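Local coordinates for protein diguanylate cyclase (Pseudomonas aeruginosa, PDB 5M3C) that is a two-domain bacterial signalling protein that joins a GGDEF domain, which holds GTP and calcium in this model, to a calcium-bound EAL domain, at residues Leu420-Ser423 and Lys424-Pro428. Residues are numbered along the deposited sequence; the frame is centred on the assembly and turned at random.
Sequences LFAS and KFLKP
The C-terminal end of helix 418-425, the last helix of the EAL region, unwinds where Phe421 meets Phe425 one turn on and Leu426 just beyond it. Phe421 O receives two backbone N-H groups: Phe425 N at 2.8 Å lies nearly in line with the carbonyl bond, while Lys424 N, also 2.8 Å from Phe421 O, approaches from above the carbonyl plane. This one carbonyl thus takes an i+4 and an i+3 bond. The next bond, Leu426 N to Ala422 O, is weak at 3.2 Å, and Leu426 is the first residue to leave helical geometry. With CG anti to its backbone N (chi1 -176°), the Phe421 ring lies beside that of Phe425, and Phe425 CB sits over one face of the Phe421 ring. The two rings are inclined by 33°, their centroids 5.4 Å apart, and Phe421 CD1 comes within 3.8 Å of Phe425 CD2. Leu426 folds back against the turn: its CD2 reaches Phe421 CE2 obliquely at 3.7 Å, and its CD1 lies 4.3 Å from Ala422 CB. Trp256 of helix 238-259 meets Phe421, Ala422 and Leu426, Pro197 of strand 192-200 touches both phenylalanines, and the Lys427 backbone bonds to Ala261. The doubly bonded Phe421 O and the weak bond after it mark where helical bonding gives out, while apolar side-chain contact carries on to Leu426.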
loop_
_atom_site.group_PDB
_atom_site.type_symbol
_atom_site.label_atom_id
_atom_site.label_comp_id
_atom_site.label_asym_id
_atom_site.label_seq_id
_atom_site.Cartn_x
_atom_site.Cartn_y
_atom_site.Cartn_z
ATOM N N LEU B 420 28.638 29.733 5.042
ATOM C CA LEU B 420 28.438 29.715 6.485
ATOM C C LEU B 420 28.727 28.325 7.046
ATOM O O LEU B 420 29.326 28.185 8.110
ATOM C CB LEU B 420 27.008 30.130 6.830
ATOM C CG LEU B 420 26.829 30.916 8.132
ATOM C CD1 LEU B 420 25.398 30.787 8.631
ATOM C CD2 LEU B 420 27.807 30.463 9.209
ATOM N N PHE B 421 28.294 27.297 6.323
ATOM C CA PHE B 421 28.563 25.923 6.713
ATOM C C PHE B 421 30.065 25.703 6.793
ATOM O O PHE B 421 30.602 25.353 7.849
ATOM C CB PHE B 421 27.952 24.952 5.700
ATOM C CG PHE B 421 28.097 23.508 6.082
ATOM C CD1 PHE B 421 27.273 22.952 7.046
ATOM C CD2 PHE B 421 29.055 22.708 5.479
ATOM C CE1 PHE B 421 27.400 21.624 7.404
ATOM C CE2 PHE B 421 29.189 21.378 5.832
ATOM C CZ PHE B 421 28.359 20.836 6.796
ATOM N N ALA B 422 30.737 25.930 5.668
ATOM C CA ALA B 422 32.178 25.722 5.565
ATOM C C ALA B 422 32.927 26.473 6.660
ATOM O O ALA B 422 33.893 25.961 7.224
ATOM C CB ALA B 422 32.675 26.153 4.192
ATOM N N SER B 423 32.475 27.686 6.959
ATOM C CA SER B 423 33.104 28.498 7.995
ATOM C C SER B 423 32.780 28.012 9.411
ATOM O O SER B 423 33.526 28.300 10.346
ATOM C CB SER B 423 32.698 29.968 7.838
ATOM O OG SER B 423 32.742 30.655 9.079
ATOM N N LYS B 424 31.683 27.279 9.576
ATOM C CA LYS B 424 31.240 26.897 10.918
ATOM C C LYS B 424 31.526 25.442 11.305
ATOM O O LYS B 424 31.617 25.132 12.493
ATOM C CB LYS B 424 29.750 27.197 11.104
ATOM C CG LYS B 424 29.247 26.872 12.503
ATOM C CD LYS B 424 28.335 27.957 13.053
ATOM C CE LYS B 424 28.139 27.794 14.555
ATOM N NZ LYS B 424 27.499 28.986 15.182
ATOM N N PHE B 425 31.657 24.549 10.326
ATOM C CA PHE B 425 31.902 23.137 10.643
ATOM C C PHE B 425 33.099 22.543 9.919
ATOM O O PHE B 425 33.482 21.402 10.190
ATOM C CB PHE B 425 30.666 22.296 10.323
ATOM C CG PHE B 425 29.445 22.719 11.076
ATOM C CD1 PHE B 425 29.168 22.187 12.321
ATOM C CD2 PHE B 425 28.582 23.659 10.543
ATOM C CE1 PHE B 425 28.046 22.579 13.022
ATOM C CE2 PHE B 425 27.458 24.058 11.237
ATOM C CZ PHE B 425 27.190 23.518 12.480
ATOM N N LEU B 426 33.698 23.301 9.007
ATOM C CA LEU B 426 34.734 22.736 8.151
ATOM C C LEU B 426 36.145 23.235 8.464
ATOM O O LEU B 426 36.399 24.436 8.585
ATOM C CB LEU B 426 34.382 22.953 6.678
ATOM C CG LEU B 426 33.017 22.375 6.279
ATOM C CD1 LEU B 426 33.021 21.947 4.819
ATOM C CD2 LEU B 426 32.620 21.197 7.161
ATOM N N LYS B 427 37.051 22.271 8.598
ATOM C CA LYS B 427 38.454 22.532 8.872
ATOM C C LYS B 427 39.283 22.267 7.616
ATOM O O LYS B 427 38.856 21.516 6.735
ATOM C CB LYS B 427 38.938 21.648 10.026
ATOM C CG LYS B 427 38.463 22.095 11.403
ATOM C CD LYS B 427 37.123 21.481 11.781
ATOM N N PRO B 428 40.479 22.878 7.535
ATOM C CA PRO B 428 41.337 22.841 6.339
ATOM C C PRO B 428 41.794 21.437 5.937
ATOM O O PRO B 428 41.880 20.544 6.782
ATOM C CB PRO B 428 42.547 23.700 6.739
ATOM C CG PRO B 428 42.105 24.489 7.928
ATOM C CD PRO B 428 41.102 23.633 8.635
#